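Local coordinates for protein Cys-Gly metallodipeptidase DUG1 (Saccharomyces cerevisiae, PDB 4G1P) that hydrolyses the dipeptide Cys-Gly as a metal-dependent M20-family peptidase and serves as the catalytic component of the glutathione-degrading complex in yeast, at residues A195-T206 with T435-D446; K208-C218 with V412-I423. All coordinates share one frame; numbering follows the deposited sequence.

Contact 1: residues A195-T206 with T435-D446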
loop_
_atom_site.group_PDB
_atom_site.type_symbol
_atom_site.label_atom_id
_atom_site.label_comp_id
_atom_site.label_asym_id
_atom_site.label_seq_id
_atom_site.Cartn_x
_atom_site.Cartn_y
_atom_site.Cartn_z
ATOM N N ALA A 195 -41.355 10.135 -10.737
ATOM C CA ALA A 195 -40.199 9.951 -11.591
ATOM C C ALA A 195 -38.963 10.223 -10.779
ATOM O O ALA A 195 -39.008 10.976 -9.807
ATOM C CB ALA A 195 -40.259 10.892 -12.791
ATOM N N VAL A 196 -37.865 9.601 -11.186
ATOM C CA VAL A 196 -36.590 9.803 -10.535
ATOM C C VAL A 196 -35.536 10.190 -11.565
ATOM O O VAL A 196 -35.410 9.547 -12.615
ATOM C CB VAL A 196 -36.158 8.554 -9.771
ATOM C CG1 VAL A 196 -34.704 8.682 -9.301
ATOM C CG2 VAL A 196 -37.097 8.316 -8.601
ATOM N N CYS A 197 -34.800 11.261 -11.263
ATOM C CA CYS A 197 -33.670 11.676 -12.078
ATOM C C CYS A 197 -32.357 11.622 -11.290
ATOM O O CYS A 197 -32.303 12.002 -10.113
ATOM C CB CYS A 197 -33.877 13.086 -12.608
ATOM S SG CYS A 197 -32.642 13.463 -13.833
ATOM N N ILE A 198 -31.300 11.149 -11.938
ATOM C CA ILE A 198 -29.996 11.070 -11.302
ATOM C C ILE A 198 -28.959 11.686 -12.212
ATOM O O ILE A 198 -28.888 11.345 -13.397
ATOM C CB ILE A 198 -29.584 9.617 -11.034
ATOM C CG1 ILE A 198 -30.447 9.002 -9.946
ATOM C CG2 ILE A 198 -28.130 9.544 -10.607
ATOM C CD1 ILE A 198 -30.199 7.507 -9.761
ATOM N N SER A 199 -28.162 12.598 -11.663
ATOM C CA SER A 199 -27.031 13.136 -12.382
ATOM C C SER A 199 -25.770 12.679 -11.679
ATOM O O SER A 199 -25.317 13.305 -10.731
ATOM C CB SER A 199 -27.104 14.654 -12.401
ATOM O OG SER A 199 -26.126 15.186 -13.261
ATOM N N ASP A 200 -25.203 11.577 -12.138
ATOM C CA ASP A 200 -24.088 10.967 -11.440
ATOM C C ASP A 200 -23.236 10.129 -12.380
ATOM O O ASP A 200 -22.707 9.088 -11.997
ATOM C CB ASP A 200 -24.614 10.085 -10.311
ATOM C CG ASP A 200 -23.645 9.981 -9.142
ATOM O OD1 ASP A 200 -22.534 10.543 -9.210
ATOM O OD2 ASP A 200 -23.994 9.322 -8.147
ATOM N N ASN A 201 -23.129 10.570 -13.624
ATOM C CA ASN A 201 -22.197 9.974 -14.562
ATOM C C ASN A 201 -21.785 11.022 -15.570
ATOM O O ASN A 201 -21.899 12.201 -15.289
ATOM C CB ASN A 201 -22.784 8.728 -15.229
ATOM C CG ASN A 201 -23.951 9.040 -16.138
ATOM O OD1 ASN A 201 -24.840 9.826 -15.788
ATOM N ND2 ASN A 201 -23.947 8.435 -17.324
ATOM N N TYR A 202 -21.313 10.602 -16.741
ATOM C CA TYR A 202 -20.620 11.510 -17.662
ATOM C C TYR A 202 -20.991 11.200 -19.087
ATOM O O TYR A 202 -21.486 10.114 -19.373
ATOM C CB TYR A 202 -19.101 11.354 -17.496
ATOM C CG TYR A 202 -18.760 10.991 -16.082
ATOM C CD1 TYR A 202 -18.719 9.657 -15.677
ATOM C CD2 TYR A 202 -18.567 11.978 -15.125
ATOM C CE1 TYR A 202 -18.459 9.322 -14.357
ATOM C CE2 TYR A 202 -18.304 11.652 -13.813
ATOM C CZ TYR A 202 -18.249 10.328 -13.428
ATOM O OH TYR A 202 -17.992 10.004 -12.111
ATOM N N TRP A 203 -20.727 12.153 -19.978
ATOM C CA TRP A 203 -20.820 11.910 -21.410
ATOM C C TRP A 203 -19.855 10.807 -21.723
ATOM O O TRP A 203 -18.873 10.613 -21.012
ATOM C CB TRP A 203 -20.378 13.130 -22.209
ATOM C CG TRP A 203 -21.255 14.309 -22.090
ATOM C CD1 TRP A 203 -22.416 14.401 -21.383
ATOM C CD2 TRP A 203 -21.053 15.587 -22.704
ATOM N NE1 TRP A 203 -22.948 15.663 -21.513
ATOM C CE2 TRP A 203 -22.129 16.410 -22.319
ATOM C CE3 TRP A 203 -20.063 16.115 -23.535
ATOM C CZ2 TRP A 203 -22.249 17.730 -22.746
ATOM C CZ3 TRP A 203 -20.182 17.425 -23.955
ATOM C CH2 TRP A 203 -21.269 18.216 -23.561
ATOM N N LEU A 204 -20.118 10.099 -22.803
ATOM C CA LEU A 204 -19.212 9.065 -23.273
ATOM C C LEU A 204 -17.826 9.635 -23.594
ATOM O O LEU A 204 -16.793 9.059 -23.247
ATOM C CB LEU A 204 -19.810 8.429 -24.523
ATOM C CG LEU A 204 -18.929 7.433 -25.252
ATOM C CD1 LEU A 204 -18.699 6.261 -24.338
ATOM C CD2 LEU A 204 -19.627 7.017 -26.539
ATOM N N GLY A 205 -17.820 10.770 -24.274
ATOM C CA GLY A 205 -16.596 11.366 -24.760
ATOM C C GLY A 205 -16.589 12.790 -24.282
ATOM O O GLY A 205 -17.134 13.081 -23.214
ATOM N N THR A 206 -16.005 13.686 -25.067
ATOM C CA THR A 206 -15.870 15.062 -24.624
ATOM C C THR A 206 -16.604 16.091 -25.481
ATOM O O THR A 206 -16.576 17.275 -25.171
ATOM C CB THR A 206 -14.403 15.466 -24.566
ATOM O OG1 THR A 206 -13.874 15.506 -25.895
ATOM C CG2 THR A 206 -13.605 14.476 -23.716
ATOM N N THR A 435 -41.369 3.642 -10.692
ATOM C CA THR A 435 -41.366 4.739 -11.646
ATOM C C THR A 435 -40.208 4.510 -12.597
ATOM O O THR A 435 -39.423 3.584 -12.407
ATOM C CB THR A 435 -41.131 6.086 -10.961
ATOM O OG1 THR A 435 -40.046 5.958 -10.032
ATOM C CG2 THR A 435 -42.375 6.533 -10.223
ATOM N N SER A 436 -40.096 5.356 -13.613
ATOM C CA SER A 436 -38.949 5.314 -14.493
ATOM C C SER A 436 -37.792 6.088 -13.872
ATOM O O SER A 436 -37.996 6.968 -13.037
ATOM C CB SER A 436 -39.294 5.926 -15.836
ATOM O OG SER A 436 -39.693 7.271 -15.665
ATOM N N VAL A 437 -36.578 5.756 -14.283
ATOM C CA VAL A 437 -35.410 6.496 -13.851
ATOM C C VAL A 437 -34.689 7.008 -15.072
ATOM O O VAL A 437 -34.538 6.283 -16.053
ATOM C CB VAL A 437 -34.445 5.620 -13.034
ATOM C CG1 VAL A 437 -33.141 6.358 -12.785
ATOM C CG2 VAL A 437 -35.092 5.198 -11.704
ATOM N N LEU A 438 -34.269 8.270 -15.015
ATOM C CA LEU A 438 -33.440 8.870 -16.050
ATOM C C LEU A 438 -32.048 9.234 -15.510
ATOM O O LEU A 438 -31.933 9.811 -14.427
ATOM C CB LEU A 438 -34.124 10.124 -16.566
ATOM C CG LEU A 438 -33.213 11.095 -17.304
ATOM C CD1 LEU A 438 -32.890 10.563 -18.683
ATOM C CD2 LEU A 438 -33.869 12.462 -17.390
ATOM N N LEU A 439 -30.996 8.908 -16.257
ATOM C CA LEU A 439 -29.657 9.379 -15.911
ATOM C C LEU A 439 -29.218 10.533 -16.801
ATOM O O LEU A 439 -29.106 10.380 -18.011
ATOM C CB LEU A 439 -28.642 8.253 -16.013
ATOM C CG LEU A 439 -28.943 7.015 -15.196
ATOM C CD1 LEU A 439 -27.757 6.108 -15.282
ATOM C CD2 LEU A 439 -29.243 7.385 -13.767
ATOM N N LEU A 440 -28.946 11.678 -16.183
ATOM C CA LEU A 440 -28.637 12.920 -16.897
ATOM C C LEU A 440 -27.226 13.382 -16.574
ATOM O O LEU A 440 -27.028 14.225 -15.697
ATOM C CB LEU A 440 -29.601 14.024 -16.456
ATOM C CG LEU A 440 -30.107 15.075 -17.444
ATOM C CD1 LEU A 440 -30.631 16.272 -16.693
ATOM C CD2 LEU A 440 -29.067 15.482 -18.467
ATOM N N PRO A 441 -26.241 12.850 -17.295
ATOM C CA PRO A 441 -24.826 13.169 -17.055
ATOM C C PRO A 441 -24.537 14.659 -17.170
ATOM O O PRO A 441 -24.957 15.313 -18.116
ATOM C CB PRO A 441 -24.104 12.431 -18.182
ATOM C CG PRO A 441 -25.121 12.326 -19.269
ATOM C CD PRO A 441 -26.438 12.106 -18.548
ATOM N N MET A 442 -23.813 15.202 -16.208
ATOM C CA MET A 442 -23.387 16.574 -16.345
ATOM C C MET A 442 -22.075 16.646 -17.094
ATOM O O MET A 442 -21.980 17.313 -18.126
ATOM C CB MET A 442 -23.239 17.247 -14.992
ATOM C CG MET A 442 -22.637 18.634 -15.080
ATOM S SD MET A 442 -23.115 19.601 -13.660
ATOM C CE MET A 442 -24.663 20.320 -14.224
ATOM N N GLY A 443 -21.063 15.960 -16.575
ATOM C CA GLY A 443 -19.716 16.137 -17.084
ATOM C C GLY A 443 -19.290 15.288 -18.271
ATOM O O GLY A 443 -20.081 14.524 -18.847
ATOM N N ARG A 444 -18.013 15.434 -18.628
ATOM C CA ARG A 444 -17.418 14.710 -19.744
ATOM C C ARG A 444 -16.722 13.449 -19.267
ATOM O O ARG A 444 -16.479 13.279 -18.075
ATOM C CB ARG A 444 -16.430 15.599 -20.488
ATOM C CG ARG A 444 -16.957 16.994 -20.761
ATOM C CD ARG A 444 -16.036 17.728 -21.696
ATOM N NE ARG A 444 -16.456 19.108 -21.910
ATOM C CZ ARG A 444 -15.707 20.021 -22.522
ATOM N NH1 ARG A 444 -14.498 19.690 -22.975
ATOM N NH2 ARG A 444 -16.156 21.262 -22.674
ATOM N N GLY A 445 -16.396 12.563 -20.203
ATOM C CA GLY A 445 -15.831 11.272 -19.856
ATOM C C GLY A 445 -14.360 11.321 -19.499
ATOM O O GLY A 445 -13.759 10.291 -19.203
ATOM N N ASP A 446 -13.772 12.514 -19.552
ATOM C CA ASP A 446 -12.373 12.688 -19.193
ATOM C C ASP A 446 -12.232 13.589 -17.974
ATOM O O ASP A 446 -11.213 14.243 -17.788
ATOM C CB ASP A 446 -11.570 13.239 -20.374
ATOM C CG ASP A 446 -11.881 14.706 -20.688
ATOM O OD1 ASP A 446 -12.884 15.247 -20.185
ATOM O OD2 ASP A 446 -11.117 15.315 -21.469
HETATM O O HOH W 1 -23.692 13.702 -13.672
HETATM O O HOH W 2 -20.846 14.939 -14.242
HETATM O O HOH W 3 -25.586 16.477 -20.386
#
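Trp203 lays one face of its indole over the carbonyl oxygen of Gly443, 3.4 Å from CD1 to Gly443 O, while the same CD1 meets Pro441 CG crosswise. Gly443 O also accepts a hydrogen bond from Trp203 N at 2.7 Å, and NE1 gives its hydrogen to a water that donates in turn to Pro441 O. Replacing the indole by an alanine would probably open a gap beside Pro441 and leave this water without its NE1 donor. Tyr410 meets the ring edge-to-face. Upstream, strands 195-198 and 437-439 run parallel, 18° apart, as neighbours in the sheet of the zinc-dependent catalytic domain, with 437-439 outermost within the chain. Ile198 and Leu439 lie side by side on one face, Ile198 CB to Leu439 CD2 3.5 Å, whereas Cys197 SG rests on Leu438 CD2 at 3.9 Å on the other. Beyond the strands, a chi1 of -171° swings Ser199 OG beside its own carbonyl carbon, where it donates to Leu440 O at 2.8 Å and receives a hydrogen from the water that also joins Asn201 O to Met442 N. The next residue, Asp200, turns from segment 435-446 to bind a zinc ion, and the nearest atom of the Tyr202 side chain is about 4 Å from a zinc ion.

Contact 2: residues K208-C218 with V412-I423. With CYS (cysteine), chain E.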
loop_
_atom_site.group_PDB
_atom_site.type_symbol
_atom_site.label_atom_id
_atom_site.label_comp_id
_atom_site.label_asym_id
_atom_site.label_seq_id
_atom_site.Cartn_x
_atom_site.Cartn_y
_atom_site.Cartn_z
ATOM N N LYS A 208 -19.957 15.510 -27.262
ATOM C CA LYS A 208 -21.375 15.347 -27.514
ATOM C C LYS A 208 -22.121 14.805 -26.297
ATOM O O LYS A 208 -21.770 13.753 -25.769
ATOM C CB LYS A 208 -21.574 14.404 -28.696
ATOM C CG LYS A 208 -22.997 14.383 -29.233
ATOM C CD LYS A 208 -23.157 13.328 -30.315
ATOM C CE LYS A 208 -24.563 13.337 -30.908
ATOM N NZ LYS A 208 -24.662 12.325 -32.000
ATOM N N PRO A 209 -23.169 15.524 -25.860
ATOM C CA PRO A 209 -23.984 15.130 -24.708
ATOM C C PRO A 209 -24.684 13.802 -24.934
ATOM O O PRO A 209 -24.887 13.398 -26.076
ATOM C CB PRO A 209 -25.008 16.265 -24.591
ATOM C CG PRO A 209 -25.017 16.916 -25.929
ATOM C CD PRO A 209 -23.635 16.777 -26.469
ATOM N N VAL A 210 -25.031 13.123 -23.849
ATOM C CA VAL A 210 -25.661 11.812 -23.935
ATOM C C VAL A 210 -26.786 11.714 -22.919
ATOM O O VAL A 210 -26.860 12.492 -21.973
ATOM C CB VAL A 210 -24.652 10.631 -23.667
ATOM C CG1 VAL A 210 -23.383 10.801 -24.466
ATOM C CG2 VAL A 210 -24.315 10.530 -22.201
ATOM N N LEU A 211 -27.671 10.758 -23.123
ATOM C CA LEU A 211 -28.576 10.369 -22.060
ATOM C C LEU A 211 -28.325 8.887 -21.806
ATOM O O LEU A 211 -28.071 8.106 -22.738
ATOM C CB LEU A 211 -30.030 10.661 -22.427
ATOM C CG LEU A 211 -30.321 12.143 -22.684
ATOM C CD1 LEU A 211 -31.757 12.327 -23.074
ATOM C CD2 LEU A 211 -29.997 12.988 -21.457
ATOM N N THR A 212 -28.353 8.507 -20.537
ATOM C CA THR A 212 -27.871 7.205 -20.169
ATOM C C THR A 212 -29.006 6.318 -19.738
ATOM O O THR A 212 -29.774 6.672 -18.853
ATOM C CB THR A 212 -26.781 7.312 -19.099
ATOM O OG1 THR A 212 -25.654 7.989 -19.668
ATOM C CG2 THR A 212 -26.341 5.929 -18.625
ATOM N N TYR A 213 -29.119 5.162 -20.383
ATOM C CA TYR A 213 -30.215 4.245 -20.093
ATOM C C TYR A 213 -29.777 2.921 -19.449
ATOM O O TYR A 213 -30.616 2.043 -19.206
ATOM C CB TYR A 213 -31.055 3.994 -21.357
ATOM C CG TYR A 213 -30.334 3.263 -22.476
ATOM C CD1 TYR A 213 -29.621 3.959 -23.443
ATOM C CD2 TYR A 213 -30.381 1.882 -22.570
ATOM C CE1 TYR A 213 -28.973 3.302 -24.456
ATOM C CE2 TYR A 213 -29.732 1.218 -23.573
ATOM C CZ TYR A 213 -29.032 1.926 -24.517
ATOM O OH TYR A 213 -28.389 1.250 -25.529
ATOM N N GLY A 214 -28.481 2.779 -19.162
ATOM C CA GLY A 214 -27.958 1.547 -18.578
ATOM C C GLY A 214 -26.689 1.647 -17.740
ATOM O O GLY A 214 -25.743 2.348 -18.096
ATOM N N LEU A 215 -26.658 0.924 -16.627
ATOM C CA LEU A 215 -25.472 0.886 -15.774
ATOM C C LEU A 215 -25.015 -0.536 -15.519
ATOM O O LEU A 215 -25.831 -1.436 -15.335
ATOM C CB LEU A 215 -25.776 1.513 -14.420
ATOM C CG LEU A 215 -26.054 3.004 -14.368
ATOM C CD1 LEU A 215 -26.913 3.284 -13.172
ATOM C CD2 LEU A 215 -24.748 3.750 -14.271
ATOM N N ARG A 216 -23.703 -0.740 -15.473
ATOM C CA ARG A 216 -23.184 -2.009 -15.001
ATOM C C ARG A 216 -23.253 -2.016 -13.492
ATOM O O ARG A 216 -23.140 -0.973 -12.861
ATOM C CB ARG A 216 -21.729 -2.154 -15.366
ATOM C CG ARG A 216 -21.419 -2.469 -16.778
ATOM C CD ARG A 216 -20.027 -1.979 -16.971
ATOM N NE ARG A 216 -19.154 -2.891 -17.670
ATOM C CZ ARG A 216 -17.865 -2.650 -17.872
ATOM N NH1 ARG A 216 -17.324 -1.538 -17.403
ATOM N NH2 ARG A 216 -17.124 -3.516 -18.545
ATOM N N GLY A 217 -23.410 -3.196 -12.911
ATOM C CA GLY A 217 -23.299 -3.329 -11.477
ATOM C C GLY A 217 -21.840 -3.505 -11.078
ATOM O O GLY A 217 -20.926 -3.440 -11.906
ATOM N N CYS A 218 -21.618 -3.728 -9.794
ATOM C CA CYS A 218 -20.265 -3.875 -9.293
ATOM C C CYS A 218 -20.211 -4.784 -8.060
ATOM O O CYS A 218 -20.911 -4.564 -7.070
ATOM C CB CYS A 218 -19.640 -2.501 -8.998
ATOM S SG CYS A 218 -17.868 -2.577 -8.582
ATOM N N VAL A 412 -27.841 19.808 -30.487
ATOM C CA VAL A 412 -27.865 18.500 -31.145
ATOM C C VAL A 412 -28.675 17.574 -30.275
ATOM O O VAL A 412 -28.916 17.874 -29.113
ATOM C CB VAL A 412 -26.464 17.880 -31.306
ATOM C CG1 VAL A 412 -25.654 18.629 -32.340
ATOM C CG2 VAL A 412 -25.731 17.861 -29.968
ATOM N N ASP A 413 -29.109 16.452 -30.827
ATOM C CA ASP A 413 -29.781 15.452 -30.009
ATOM C C ASP A 413 -28.716 14.573 -29.362
ATOM O O ASP A 413 -27.706 14.251 -29.982
ATOM C CB ASP A 413 -30.780 14.629 -30.832
ATOM C CG ASP A 413 -31.973 15.458 -31.314
ATOM O OD1 ASP A 413 -32.765 15.933 -30.465
ATOM O OD2 ASP A 413 -32.131 15.626 -32.546
ATOM N N PRO A 414 -28.923 14.203 -28.101
ATOM C CA PRO A 414 -27.920 13.416 -27.383
ATOM C C PRO A 414 -27.841 12.006 -27.907
ATOM O O PRO A 414 -28.856 11.480 -28.320
ATOM C CB PRO A 414 -28.473 13.376 -25.961
ATOM C CG PRO A 414 -29.951 13.556 -26.142
ATOM C CD PRO A 414 -30.086 14.524 -27.264
ATOM N N ASP A 415 -26.664 11.399 -27.886
ATOM C CA ASP A 415 -26.572 9.968 -28.093
ATOM C C ASP A 415 -27.252 9.263 -26.935
ATOM O O ASP A 415 -27.338 9.801 -25.825
ATOM C CB ASP A 415 -25.113 9.517 -28.188
ATOM C CG ASP A 415 -24.490 9.846 -29.529
ATOM O OD1 ASP A 415 -25.258 10.126 -30.474
ATOM O OD2 ASP A 415 -23.247 9.823 -29.651
ATOM N N PHE A 416 -27.760 8.065 -27.191
ATOM C CA PHE A 416 -28.302 7.248 -26.118
ATOM C C PHE A 416 -27.287 6.181 -25.729
ATOM O O PHE A 416 -26.919 5.329 -26.528
ATOM C CB PHE A 416 -29.625 6.627 -26.537
ATOM C CG PHE A 416 -30.765 7.601 -26.571
ATOM C CD1 PHE A 416 -30.905 8.489 -27.618
ATOM C CD2 PHE A 416 -31.705 7.617 -25.555
ATOM C CE1 PHE A 416 -31.966 9.377 -27.653
ATOM C CE2 PHE A 416 -32.765 8.499 -25.578
ATOM C CZ PHE A 416 -32.900 9.378 -26.630
ATOM N N THR A 417 -26.807 6.245 -24.499
ATOM C CA THR A 417 -25.640 5.460 -24.130
ATOM C C THR A 417 -25.878 4.668 -22.871
ATOM O O THR A 417 -26.776 4.960 -22.082
ATOM C CB THR A 417 -24.433 6.358 -23.846
ATOM O OG1 THR A 417 -24.747 7.216 -22.743
ATOM C CG2 THR A 417 -24.082 7.201 -25.050
ATOM N N ARG A 418 -25.043 3.662 -22.677
ATOM C CA ARG A 418 -25.011 2.967 -21.410
ATOM C C ARG A 418 -23.786 3.436 -20.651
ATOM O O ARG A 418 -23.053 4.289 -21.137
ATOM C CB ARG A 418 -25.036 1.461 -21.643
ATOM C CG ARG A 418 -26.361 1.028 -22.245
ATOM C CD ARG A 418 -26.322 -0.379 -22.767
ATOM N NE ARG A 418 -26.344 -1.356 -21.687
ATOM C CZ ARG A 418 -26.626 -2.637 -21.869
ATOM N NH1 ARG A 418 -26.929 -3.078 -23.079
ATOM N NH2 ARG A 418 -26.621 -3.468 -20.843
ATOM N N GLU A 419 -23.592 2.910 -19.449
ATOM C CA GLU A 419 -22.476 3.320 -18.605
ATOM C C GLU A 419 -21.645 2.126 -18.166
ATOM O O GLU A 419 -22.189 1.087 -17.764
ATOM C CB GLU A 419 -22.986 4.025 -17.351
ATOM C CG GLU A 419 -22.665 5.494 -17.280
ATOM C CD GLU A 419 -21.181 5.781 -17.255
ATOM O OE1 GLU A 419 -20.447 5.084 -16.520
ATOM O OE2 GLU A 419 -20.755 6.717 -17.973
ATOM N N GLY A 420 -20.328 2.293 -18.231
ATOM C CA GLY A 420 -19.408 1.329 -17.654
ATOM C C GLY A 420 -19.422 1.418 -16.140
ATOM O O GLY A 420 -19.223 0.426 -15.439
ATOM N N GLY A 421 -19.669 2.619 -15.631
ATOM C CA GLY A 421 -19.712 2.848 -14.201
ATOM C C GLY A 421 -20.990 2.327 -13.580
ATOM O O GLY A 421 -21.807 1.708 -14.267
ATOM N N SER A 422 -21.169 2.600 -12.288
ATOM C CA SER A 422 -22.277 2.060 -11.523
ATOM C C SER A 422 -22.907 3.088 -10.609
ATOM O O SER A 422 -22.229 3.936 -10.041
ATOM C CB SER A 422 -21.790 0.908 -10.672
ATOM O OG SER A 422 -21.125 -0.018 -11.490
ATOM N N ILE A 423 -24.220 3.010 -10.464
ATOM C CA ILE A 423 -24.902 3.780 -9.444
ATOM C C ILE A 423 -25.840 2.828 -8.745
ATOM O O ILE A 423 -26.999 2.754 -9.068
ATOM C CB ILE A 423 -25.687 4.939 -10.027
ATOM C CG1 ILE A 423 -24.788 5.794 -10.925
ATOM C CG2 ILE A 423 -26.281 5.762 -8.911
ATOM C CD1 ILE A 423 -25.536 6.808 -11.783
HETATM N N CYS E . -17.875 4.265 -7.502
HETATM C CA CYS E . -17.716 2.824 -7.498
HETATM C C CYS E . -17.716 2.321 -8.944
HETATM O O CYS E . -18.641 2.592 -9.709
HETATM C CB CYS E . -18.809 2.159 -6.658
HETATM S SG CYS E . -18.673 0.402 -6.541
HETATM O O HOH W 4 -27.929 12.522 -32.238
HETATM O O HOH W 5 -26.662 2.893 -27.277
#
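Lys208 stretches fully extended from CB across Asp415: CG lies beside Val412 CG2, CD is 3.6 Å from Asp415 OD2, CE passes between Asp415 OD1 and Asp413 O, and NZ closes a salt bridge to Asp415 OD1 at 2.7 Å, approaching from above the carboxylate plane. Glu286 gives NZ a second acidic partner, and its backbone N binds Asp415 OD2. From here strands 210-215 and 415-419 run parallel. Thr417 N donates to Leu211 O and Thr417 O accepts from Tyr213 N; a chi1 of 62° lets Thr417 OG1 also donate weakly to Leu211 O and accept a weak bond from Thr212 OG1, which Asn201 ND2 binds more strongly. On the Tyr213 ring, Arg418 CG makes a CH-pi contact, 3.9 Å from the centroid and 24° off the normal; a water in the ring plane links Tyr213 OH to Phe416 O. Further on, Leu215 CD1 packs against Ile423 CB at 3.8 Å. Arg216 reaches Gly420 O with CD and, weakly, NH1; its NH2 binds Tyr316 O and Gly238 O of the second subunit. Ser422 OG donates to Arg216 O at 2.6 Å from above the carbonyl plane, beside the bound cysteine, whose SG lies 3.7 Å from Cys218 SG. The chemistry thus passes from a charged pair through backbone pairing to one short hydroxyl-to-carbonyl bond that would hold Ser422, a residue of the cysteine and glycine pocket, against the Arg216 backbone.

How the contacts relate
Both contacts are buried and pair parallel strands, in two sheets that abut: contact 1 belongs to the catalytic-domain sheet, contact 2 to the branched sheet containing strand 210-226. They are joined where Asn201 ND2 reaches Thr212 OG1 (2.9 Å) and, backbone to backbone, Thr212 N approaches Leu439 O (3.2 Å), both probable hydrogen bonds, while Pro441 packs on Val210. Strand 210-226 follows 195-198 in the chain, nesting contact 2 within the loop that contact 1 closes. Waters bridge the loops of contact 1 near a zinc ligand; contact 2 has a salt bridge at its partly exposed end and a cysteine-binding pocket at the other. Each also touches the second subunit.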